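Local coordinates for protein toll-like receptor 13 (Mus musculus, PDB 4Z0C) that recognises and binds bacterial 23S ribosomal RNA and signals through MYD88 and TRAF6 to activate NF-kappa-B and trigger inflammatory cytokine secretion, at residues G442-L447 with Q451-S456; N466-L471 with R475-M480; S485-H490 with Y518-K523. One frame throughout, in Å; residues are numbered along the deposited sequence.

Interaction 1: G442-L447 with Q451-S456. With nucleotides of chain C.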
loop_
_atom_site.group_PDB
_atom_site.type_symbol
_atom_site.label_atom_id
_atom_site.label_comp_id
_atom_site.label_asym_id
_atom_site.label_seq_id
_atom_site.Cartn_x
_atom_site.Cartn_y
_atom_site.Cartn_z
ATOM N N GLY A 442 -5.880 19.597 -18.784
ATOM C CA GLY A 442 -5.838 21.030 -18.582
ATOM C C GLY A 442 -6.080 21.510 -17.166
ATOM O O GLY A 442 -6.212 22.721 -16.951
ATOM N N THR A 443 -6.141 20.585 -16.207
ATOM C CA THR A 443 -6.464 20.960 -14.825
ATOM C C THR A 443 -5.523 22.037 -14.283
ATOM O O THR A 443 -5.956 22.901 -13.534
ATOM C CB THR A 443 -6.495 19.747 -13.864
ATOM O OG1 THR A 443 -7.603 18.905 -14.189
ATOM C CG2 THR A 443 -6.640 20.202 -12.407
ATOM N N PHE A 444 -4.250 21.992 -14.692
ATOM C CA PHE A 444 -3.236 22.931 -14.196
ATOM C C PHE A 444 -2.753 23.895 -15.283
ATOM O O PHE A 444 -1.724 24.531 -15.120
ATOM C CB PHE A 444 -2.029 22.183 -13.602
ATOM C CG PHE A 444 -2.404 21.028 -12.725
ATOM C CD1 PHE A 444 -2.838 21.236 -11.430
ATOM C CD2 PHE A 444 -2.340 19.729 -13.208
ATOM C CE1 PHE A 444 -3.204 20.172 -10.620
ATOM C CE2 PHE A 444 -2.693 18.655 -12.403
ATOM C CZ PHE A 444 -3.128 18.884 -11.100
ATOM N N ARG A 445 -3.479 23.974 -16.396
ATOM C CA ARG A 445 -3.121 24.872 -17.503
ATOM C C ARG A 445 -2.754 26.311 -17.116
ATOM O O ARG A 445 -1.781 26.847 -17.650
ATOM C CB ARG A 445 -4.223 24.906 -18.575
ATOM C CG ARG A 445 -3.898 24.150 -19.838
ATOM C CD ARG A 445 -3.984 25.056 -21.065
ATOM N NE ARG A 445 -2.793 25.892 -21.226
ATOM C CZ ARG A 445 -1.722 25.555 -21.946
ATOM N NH1 ARG A 445 -1.685 24.391 -22.581
ATOM N NH2 ARG A 445 -0.684 26.385 -22.029
ATOM N N PRO A 446 -3.532 26.949 -16.211
ATOM C CA PRO A 446 -3.205 28.333 -15.848
ATOM C C PRO A 446 -1.922 28.506 -15.051
ATOM O O PRO A 446 -1.396 29.608 -15.032
ATOM C CB PRO A 446 -4.392 28.759 -14.974
ATOM C CG PRO A 446 -5.490 27.823 -15.332
ATOM C CD PRO A 446 -4.823 26.532 -15.635
ATOM N N LEU A 447 -1.439 27.454 -14.396
ATOM C CA LEU A 447 -0.318 27.576 -13.468
ATOM C C LEU A 447 1.044 27.637 -14.156
ATOM O O LEU A 447 1.911 26.776 -13.937
ATOM C CB LEU A 447 -0.377 26.441 -12.448
ATOM C CG LEU A 447 -1.751 26.350 -11.777
ATOM C CD1 LEU A 447 -1.794 25.251 -10.722
ATOM C CD2 LEU A 447 -2.120 27.699 -11.166
ATOM N N GLN A 451 6.281 25.315 -9.903
ATOM C CA GLN A 451 7.626 24.773 -9.778
ATOM C C GLN A 451 7.551 23.363 -9.212
ATOM O O GLN A 451 8.259 22.451 -9.643
ATOM C CB GLN A 451 8.445 25.686 -8.839
ATOM C CG GLN A 451 9.823 26.043 -9.362
ATOM C CD GLN A 451 9.997 27.520 -9.666
ATOM O OE1 GLN A 451 9.816 28.374 -8.798
ATOM N NE2 GLN A 451 10.329 27.827 -10.916
ATOM N N SER A 452 6.649 23.199 -8.256
ATOM C CA SER A 452 6.511 21.981 -7.484
ATOM C C SER A 452 5.028 21.610 -7.377
ATOM O O SER A 452 4.190 22.441 -7.028
ATOM C CB SER A 452 7.111 22.204 -6.091
ATOM O OG SER A 452 6.908 21.087 -5.242
ATOM N N LEU A 453 4.700 20.374 -7.724
ATOM C CA LEU A 453 3.336 19.866 -7.612
ATOM C C LEU A 453 3.316 18.549 -6.851
ATOM O O LEU A 453 3.972 17.573 -7.248
ATOM C CB LEU A 453 2.707 19.670 -9.005
ATOM C CG LEU A 453 1.351 18.932 -9.086
ATOM C CD1 LEU A 453 0.298 19.601 -8.209
ATOM C CD2 LEU A 453 0.818 18.843 -10.530
ATOM N N ILE A 454 2.543 18.507 -5.778
ATOM C CA ILE A 454 2.380 17.285 -4.996
ATOM C C ILE A 454 0.985 16.646 -5.148
ATOM O O ILE A 454 -0.018 17.255 -4.802
ATOM C CB ILE A 454 2.639 17.570 -3.526
ATOM C CG1 ILE A 454 4.056 18.152 -3.355
ATOM C CG2 ILE A 454 2.418 16.313 -2.712
ATOM C CD1 ILE A 454 4.344 18.668 -1.955
ATOM N N LEU A 455 0.923 15.421 -5.672
ATOM C CA LEU A 455 -0.352 14.714 -5.837
ATOM C C LEU A 455 -0.310 13.388 -5.115
ATOM O O LEU A 455 -1.080 12.487 -5.407
ATOM C CB LEU A 455 -0.667 14.463 -7.303
ATOM C CG LEU A 455 -1.098 15.715 -8.043
ATOM C CD1 LEU A 455 -0.932 15.500 -9.531
ATOM C CD2 LEU A 455 -2.527 16.056 -7.676
ATOM N N SER A 456 0.611 13.270 -4.173
ATOM C CA SER A 456 0.829 12.000 -3.512
ATOM C C SER A 456 -0.298 11.612 -2.565
ATOM O O SER A 456 -1.024 12.468 -2.064
ATOM C CB SER A 456 2.173 12.006 -2.794
ATOM O OG SER A 456 2.178 12.991 -1.789
ATOM P P G C 3 6.980 4.992 5.213
ATOM O OP1 G C 3 5.670 4.378 4.963
ATOM O OP2 G C 3 8.107 4.101 5.577
ATOM O "O5'" G C 3 7.347 5.829 3.907
ATOM C "C5'" G C 3 8.189 5.211 2.929
ATOM C "C4'" G C 3 9.110 6.180 2.222
ATOM O "O4'" G C 3 8.340 7.031 1.339
ATOM C "C3'" G C 3 9.922 7.121 3.118
ATOM O "O3'" G C 3 11.146 7.443 2.462
ATOM C "C2'" G C 3 9.061 8.376 3.126
ATOM O "O2'" G C 3 9.790 9.547 3.396
ATOM C "C1'" G C 3 8.528 8.383 1.691
ATOM N N9 G C 3 7.250 9.054 1.489
ATOM C C8 G C 3 6.058 8.776 2.107
ATOM N N7 G C 3 5.086 9.528 1.675
ATOM C C5 G C 3 5.666 10.337 0.705
ATOM C C6 G C 3 5.107 11.353 -0.114
ATOM O O6 G C 3 3.957 11.787 -0.153
ATOM N N1 G C 3 6.048 11.909 -0.960
ATOM C C2 G C 3 7.372 11.545 -1.007
ATOM N N2 G C 3 8.114 12.217 -1.894
ATOM N N3 G C 3 7.911 10.606 -0.249
ATOM C C4 G C 3 7.006 10.048 0.575
#

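Interaction 2: N466-L471 with R475-M480. With nucleotides of chain C.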
loop_
_atom_site.group_PDB
_atom_site.type_symbol
_atom_site.label_atom_id
_atom_site.label_comp_id
_atom_site.label_asym_id
_atom_site.label_seq_id
_atom_site.Cartn_x
_atom_site.Cartn_y
_atom_site.Cartn_z
ATOM N N ASN A 466 -2.576 15.039 -21.589
ATOM C CA ASN A 466 -2.497 16.483 -21.346
ATOM C C ASN A 466 -3.009 16.929 -19.963
ATOM O O ASN A 466 -3.447 18.070 -19.796
ATOM C CB ASN A 466 -3.207 17.265 -22.463
ATOM C CG ASN A 466 -2.639 16.969 -23.839
ATOM O OD1 ASN A 466 -1.431 16.800 -24.003
ATOM N ND2 ASN A 466 -3.517 16.884 -24.836
ATOM N N SER A 467 -2.967 16.023 -18.987
ATOM C CA SER A 467 -3.288 16.368 -17.602
ATOM C C SER A 467 -2.378 17.483 -17.100
ATOM O O SER A 467 -2.797 18.334 -16.326
ATOM C CB SER A 467 -3.107 15.154 -16.693
ATOM O OG SER A 467 -4.251 14.329 -16.701
ATOM N N PHE A 468 -1.134 17.468 -17.570
ATOM C CA PHE A 468 -0.099 18.372 -17.105
ATOM C C PHE A 468 0.323 19.410 -18.146
ATOM O O PHE A 468 1.427 19.951 -18.062
ATOM C CB PHE A 468 1.135 17.577 -16.660
ATOM C CG PHE A 468 0.846 16.525 -15.629
ATOM C CD1 PHE A 468 0.547 16.878 -14.325
ATOM C CD2 PHE A 468 0.864 15.182 -15.970
ATOM C CE1 PHE A 468 0.291 15.921 -13.376
ATOM C CE2 PHE A 468 0.595 14.208 -15.030
ATOM C CZ PHE A 468 0.311 14.573 -13.729
ATOM N N SER A 469 -0.527 19.689 -19.128
ATOM C CA SER A 469 -0.209 20.769 -20.068
ATOM C C SER A 469 -0.161 22.149 -19.360
ATOM O O SER A 469 -0.828 22.380 -18.342
ATOM C CB SER A 469 -1.193 20.791 -21.242
ATOM O OG SER A 469 -2.442 21.316 -20.853
ATOM N N GLY A 470 0.665 23.047 -19.881
ATOM C CA GLY A 470 0.810 24.364 -19.297
ATOM C C GLY A 470 1.832 24.437 -18.170
ATOM O O GLY A 470 2.201 25.524 -17.727
ATOM N N LEU A 471 2.289 23.285 -17.697
ATOM C CA LEU A 471 3.238 23.257 -16.594
ATOM C C LEU A 471 4.668 23.289 -17.128
ATOM O O LEU A 471 5.501 22.457 -16.779
ATOM C CB LEU A 471 3.008 22.034 -15.715
ATOM C CG LEU A 471 1.676 22.072 -14.970
ATOM C CD1 LEU A 471 1.457 20.824 -14.123
ATOM C CD2 LEU A 471 1.573 23.333 -14.108
ATOM N N ARG A 475 9.311 21.777 -12.030
ATOM C CA ARG A 475 10.623 21.229 -11.743
ATOM C C ARG A 475 10.477 19.921 -10.982
ATOM O O ARG A 475 11.296 18.999 -11.122
ATOM C CB ARG A 475 11.448 22.241 -10.943
ATOM C CG ARG A 475 11.708 23.532 -11.707
ATOM C CD ARG A 475 12.543 23.245 -12.955
ATOM N NE ARG A 475 12.899 24.453 -13.701
ATOM C CZ ARG A 475 13.672 24.462 -14.786
ATOM N NH1 ARG A 475 14.172 23.327 -15.262
ATOM N NH2 ARG A 475 13.940 25.607 -15.400
ATOM N N SER A 476 9.429 19.835 -10.178
ATOM C CA SER A 476 9.249 18.667 -9.343
ATOM C C SER A 476 7.794 18.133 -9.396
ATOM O O SER A 476 6.829 18.886 -9.306
ATOM C CB SER A 476 9.662 19.007 -7.913
ATOM O OG SER A 476 9.576 17.863 -7.083
ATOM N N LEU A 477 7.636 16.829 -9.586
ATOM C CA LEU A 477 6.299 16.242 -9.638
ATOM C C LEU A 477 6.256 14.998 -8.768
ATOM O O LEU A 477 6.952 14.013 -9.042
ATOM C CB LEU A 477 5.903 15.919 -11.087
ATOM C CG LEU A 477 4.575 15.213 -11.394
ATOM C CD1 LEU A 477 3.301 15.942 -10.887
ATOM C CD2 LEU A 477 4.476 14.977 -12.899
ATOM N N ASP A 478 5.440 15.058 -7.720
ATOM C CA ASP A 478 5.306 13.965 -6.768
ATOM C C ASP A 478 3.984 13.212 -6.993
ATOM O O ASP A 478 2.899 13.753 -6.746
ATOM C CB ASP A 478 5.351 14.509 -5.345
ATOM C CG ASP A 478 5.340 13.404 -4.290
ATOM O OD1 ASP A 478 5.050 12.243 -4.642
ATOM O OD2 ASP A 478 5.606 13.692 -3.101
ATOM N N LEU A 479 4.084 11.963 -7.459
ATOM C CA LEU A 479 2.916 11.110 -7.703
ATOM C C LEU A 479 2.966 9.831 -6.881
ATOM O O LEU A 479 2.342 8.846 -7.239
ATOM C CB LEU A 479 2.802 10.756 -9.190
ATOM C CG LEU A 479 2.284 11.879 -10.084
ATOM C CD1 LEU A 479 2.532 11.604 -11.555
ATOM C CD2 LEU A 479 0.802 12.080 -9.830
ATOM N N MET A 480 3.727 9.843 -5.793
ATOM C CA MET A 480 3.882 8.659 -4.945
ATOM C C MET A 480 2.586 8.222 -4.277
ATOM O O MET A 480 1.688 9.037 -4.023
ATOM C CB MET A 480 4.942 8.919 -3.871
ATOM C CG MET A 480 6.307 9.361 -4.447
ATOM S SD MET A 480 7.684 8.214 -4.216
ATOM C CE MET A 480 7.815 8.072 -2.436
ATOM P P G C 3 6.980 4.992 5.213
ATOM O OP1 G C 3 5.670 4.378 4.963
ATOM O OP2 G C 3 8.107 4.101 5.577
ATOM O "O5'" G C 3 7.347 5.829 3.907
ATOM C "C5'" G C 3 8.189 5.211 2.929
ATOM C "C4'" G C 3 9.110 6.180 2.222
ATOM O "O4'" G C 3 8.340 7.031 1.339
ATOM C "C3'" G C 3 9.922 7.121 3.118
ATOM O "O3'" G C 3 11.146 7.443 2.462
ATOM C "C2'" G C 3 9.061 8.376 3.126
ATOM O "O2'" G C 3 9.790 9.547 3.396
ATOM C "C1'" G C 3 8.528 8.383 1.691
ATOM N N9 G C 3 7.250 9.054 1.489
ATOM C C8 G C 3 6.058 8.776 2.107
ATOM N N7 G C 3 5.086 9.528 1.675
ATOM C C5 G C 3 5.666 10.337 0.705
ATOM C C6 G C 3 5.107 11.353 -0.114
ATOM O O6 G C 3 3.957 11.787 -0.153
ATOM N N1 G C 3 6.048 11.909 -0.960
ATOM C C2 G C 3 7.372 11.545 -1.007
ATOM N N2 G C 3 8.114 12.217 -1.894
ATOM N N3 G C 3 7.911 10.606 -0.249
ATOM C C4 G C 3 7.006 10.048 0.575
#

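Interaction 3: S485-H490 with Y518-K523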
loop_
_atom_site.group_PDB
_atom_site.type_symbol
_atom_site.label_atom_id
_atom_site.label_comp_id
_atom_site.label_asym_id
_atom_site.label_seq_id
_atom_site.Cartn_x
_atom_site.Cartn_y
_atom_site.Cartn_z
ATOM N N SER A 485 -0.823 2.680 -13.162
ATOM C CA SER A 485 -0.303 1.432 -13.729
ATOM C C SER A 485 0.304 1.601 -15.132
ATOM O O SER A 485 1.415 1.166 -15.366
ATOM C CB SER A 485 -1.363 0.331 -13.711
ATOM O OG SER A 485 -2.598 0.815 -14.196
ATOM N N TYR A 486 -0.423 2.175 -16.077
ATOM C CA TYR A 486 0.140 2.386 -17.413
ATOM C C TYR A 486 0.240 3.870 -17.743
ATOM O O TYR A 486 -0.422 4.690 -17.108
ATOM C CB TYR A 486 -0.688 1.664 -18.483
ATOM C CG TYR A 486 -2.021 2.316 -18.789
ATOM C CD1 TYR A 486 -2.120 3.336 -19.731
ATOM C CD2 TYR A 486 -3.183 1.896 -18.155
ATOM C CE1 TYR A 486 -3.337 3.933 -20.019
ATOM C CE2 TYR A 486 -4.408 2.482 -18.438
ATOM C CZ TYR A 486 -4.477 3.502 -19.370
ATOM O OH TYR A 486 -5.687 4.092 -19.649
ATOM N N PHE A 487 1.042 4.211 -18.751
ATOM C CA PHE A 487 1.238 5.610 -19.139
ATOM C C PHE A 487 0.707 5.904 -20.539
ATOM O O PHE A 487 1.071 5.234 -21.495
ATOM C CB PHE A 487 2.729 5.956 -19.126
ATOM C CG PHE A 487 3.445 5.576 -17.859
ATOM C CD1 PHE A 487 3.359 6.374 -16.730
ATOM C CD2 PHE A 487 4.195 4.406 -17.798
ATOM C CE1 PHE A 487 4.026 6.028 -15.570
ATOM C CE2 PHE A 487 4.860 4.051 -16.637
ATOM C CZ PHE A 487 4.774 4.866 -15.519
ATOM N N HIS A 488 -0.128 6.928 -20.659
ATOM C CA HIS A 488 -0.644 7.353 -21.956
ATOM C C HIS A 488 0.471 8.000 -22.781
ATOM O O HIS A 488 1.449 8.472 -22.225
ATOM C CB HIS A 488 -1.811 8.327 -21.782
ATOM C CG HIS A 488 -2.273 8.937 -23.069
ATOM N ND1 HIS A 488 -3.217 8.342 -23.879
ATOM C CD2 HIS A 488 -1.896 10.071 -23.704
ATOM C CE1 HIS A 488 -3.410 9.090 -24.952
ATOM N NE2 HIS A 488 -2.616 10.142 -24.872
ATOM N N GLU A 489 0.323 7.994 -24.100
ATOM C CA GLU A 489 1.295 8.591 -25.025
ATOM C C GLU A 489 1.741 10.013 -24.685
ATOM O O GLU A 489 2.927 10.334 -24.740
ATOM C CB GLU A 489 0.744 8.583 -26.451
ATOM C CG GLU A 489 1.569 9.431 -27.404
ATOM C CD GLU A 489 0.966 9.529 -28.790
ATOM O OE1 GLU A 489 -0.092 8.901 -29.031
ATOM O OE2 GLU A 489 1.558 10.240 -29.634
ATOM N N HIS A 490 0.775 10.860 -24.348
ATOM C CA HIS A 490 1.019 12.277 -24.118
ATOM C C HIS A 490 0.767 12.642 -22.663
ATOM O O HIS A 490 0.285 13.737 -22.361
ATOM C CB HIS A 490 0.111 13.137 -25.005
ATOM C CG HIS A 490 0.403 13.021 -26.467
ATOM N ND1 HIS A 490 1.667 12.772 -26.956
ATOM C CD2 HIS A 490 -0.404 13.142 -27.549
ATOM C CE1 HIS A 490 1.625 12.729 -28.277
ATOM N NE2 HIS A 490 0.380 12.950 -28.661
ATOM N N TYR A 518 4.985 3.798 -27.069
ATOM C CA TYR A 518 5.343 5.101 -26.512
ATOM C C TYR A 518 6.078 4.940 -25.184
ATOM O O TYR A 518 5.454 4.716 -24.146
ATOM C CB TYR A 518 4.100 5.970 -26.308
ATOM C CG TYR A 518 3.208 6.036 -27.519
ATOM C CD1 TYR A 518 3.575 6.785 -28.632
ATOM C CD2 TYR A 518 1.989 5.354 -27.551
ATOM C CE1 TYR A 518 2.755 6.845 -29.754
ATOM C CE2 TYR A 518 1.162 5.412 -28.661
ATOM C CZ TYR A 518 1.551 6.159 -29.760
ATOM O OH TYR A 518 0.740 6.225 -30.873
ATOM N N PRO A 519 7.412 5.034 -25.219
ATOM C CA PRO A 519 8.178 5.065 -23.972
ATOM C C PRO A 519 7.659 6.250 -23.191
ATOM O O PRO A 519 7.546 7.342 -23.752
ATOM C CB PRO A 519 9.602 5.344 -24.436
ATOM C CG PRO A 519 9.630 4.975 -25.864
ATOM C CD PRO A 519 8.261 5.254 -26.396
ATOM N N PRO A 520 7.311 6.029 -21.921
ATOM C CA PRO A 520 6.602 7.023 -21.105
ATOM C C PRO A 520 7.418 8.258 -20.717
ATOM O O PRO A 520 6.847 9.331 -20.538
ATOM C CB PRO A 520 6.216 6.227 -19.862
ATOM C CG PRO A 520 7.203 5.102 -19.800
ATOM C CD PRO A 520 7.539 4.759 -21.207
ATOM N N PHE A 521 8.736 8.127 -20.644
ATOM C CA PHE A 521 9.596 9.220 -20.194
ATOM C C PHE A 521 10.303 9.897 -21.362
ATOM O O PHE A 521 11.262 10.646 -21.183
ATOM C CB PHE A 521 10.602 8.683 -19.180
ATOM C CG PHE A 521 9.968 7.852 -18.107
ATOM C CD1 PHE A 521 8.964 8.387 -17.305
ATOM C CD2 PHE A 521 10.332 6.528 -17.927
ATOM C CE1 PHE A 521 8.363 7.621 -16.312
ATOM C CE2 PHE A 521 9.732 5.752 -16.943
ATOM C CZ PHE A 521 8.759 6.300 -16.126
ATOM N N ILE A 522 9.823 9.623 -22.566
ATOM C CA ILE A 522 10.508 10.070 -23.774
ATOM C C ILE A 522 10.619 11.602 -23.917
ATOM O O ILE A 522 11.580 12.103 -24.494
ATOM C CB ILE A 522 9.864 9.428 -25.041
ATOM C CG1 ILE A 522 10.784 9.570 -26.249
ATOM C CG2 ILE A 522 8.500 10.025 -25.326
ATOM C CD1 ILE A 522 12.123 8.963 -26.027
ATOM N N LYS A 523 9.678 12.347 -23.353
ATOM C CA LYS A 523 9.724 13.807 -23.476
ATOM C C LYS A 523 10.410 14.523 -22.302
ATOM O O LYS A 523 10.637 15.732 -22.349
ATOM C CB LYS A 523 8.323 14.387 -23.710
ATOM C CG LYS A 523 8.027 14.826 -25.155
ATOM C CD LYS A 523 8.490 13.810 -26.208
ATOM C CE LYS A 523 9.818 14.202 -26.870
ATOM N NZ LYS A 523 9.711 15.421 -27.719
#

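Interaction 1: G442-L447 with Q451-S456
Between the convex-side turns of LRR 17 and the concave strand of LRR 18, part of the interior of the leucine-rich repeat solenoid is formed where F444 meets L453 and L455. One methyl does most of the work: L453 CD2 sits over the ring of F444, 4.0 Å from its centroid and 12° off the normal, a CH-pi contact in which the two side chains cross at about a right angle. The opposite face is covered from within the loop by T443 CG2, 3.8 Å above the plane, which leaves the ring held between two methyl groups. L455 CD1 approaches the far end of the ring obliquely, at 4.3 Å from F444 CZ. A chi1 of 171° sets L453 CG opposite its own N and brings CD2 over the phenylalanine. Two overlapping type I turns present the ring: R445 N bonds G442 O at 3.1 Å, and L447 N bonds F444 O at 3.0 Å. Just past the strand, S456 OG donates to O6 of G3 of chain C over 2.7 Å. The carbonyl of L455 is gripped by the side-chain amides of N458 and N482. A loop phenylalanine resting on the inward leucines of the next strand, with asparagines bridging successive turns, is characteristic of the leucine-rich repeat fold.

Interaction 2: N466-L471 with R475-M480
The loop 466-471 stands off from strand 476-478, F468 CA being 10.1 Å from L477 CA, a spacing filled by side chains between the loop of LRR 18 and the concave strand of LRR 19. Here the leucine-rich repeat loop is a type I turn running into a type II turn, the latter passing through G470 at positive phi; both closing backbone bonds are weak. The F468 ring lies between S467 CB, over one face, and L477 CD2 over the other, each displaced toward the rim. L477 also brings CD1 to 3.9 Å from F468 CE1, while L479 CD1 comes obliquely to 4.3 Å from F468 CZ. On the other side of the strand, D478 divides its carboxylate between two tasks. OD1 accepts a 3.0 Å hydrogen bond from the backbone N of M480, nearly straight at 167°, which closes an Asx turn and restrains the group's rotation. OD2 then faces the Watson-Crick edge of G3 of chain C, taking N1 at 2.8 Å (161°) and the more bent bond from N2 at 3.2 Å (140°). Receiving these donors should favour the ionised carboxylate. M480, bent at chi2 and chi3, curls back over the face of the same base, where its CE methyl stands almost directly above N3 at 3.3 Å.

Interaction 3: S485-H490 with Y518-K523
Two irregular loop segments run past each other in opposite senses, with CA atoms 5.9 Å apart at F487 and P520 and 5.5 Å at E489 and Y518. Segment 485-490 lies in LRR 19 and 518-523 in the loop between strands 500-502 and 529-531, so the contact joins loops of successive turns of the leucine-rich repeat solenoid, away from the strands. The second segment folds through a type I turn from P519 to I522. Y518, which precedes the turn, is covered on one face by the extended side chain of E489. CG is 3.6 Å from the ring centroid and 15° off the normal, a CH-pi contact, and the carboxylate continues flat above the ring, its plane only 7° from that of the phenol, with E489 OE1 3.3 Å from Y518 CZ. The ring of H490 covers the other side of CG. Deeper in, P520 CB presses on F487 CD2 at 3.4 Å. F521 then turns its edge to the face of F487 in a T-shaped pair, centroids 5.6 Å apart and planes inclined by 59°; F521 in turn pairs edge-to-face with F546, which extends the aromatic cluster. The contact rests largely on proline and aromatic packing around F487 and on the glutamate-tyrosine stack. A carboxylate flat on an aromatic face gains little electrostatically, suggesting that the aliphatic part of E489 supplies most attraction there.

In the fold
The contacts come in series along the chain, on consecutive turns of the solenoid. Interactions 1 and 2 have centres about 6 Å apart and use neighbouring parallel strands, 452-454 and 476-478, joined by probable hydrogen bonds from L455 N to D478 O and from R475 N to Q451 O. The centre of interaction 3 lies about 13 Å from that of interaction 2, among the loops rather than on the strands, and the two meet through a probable bond between N466 N and H490 O. Function divides likewise: S456 and D478 read O6, N1 and N2 of one guanine on the concave surface, whereas 485-490 with 518-523 has its nearest atom about 10 Å from the RNA.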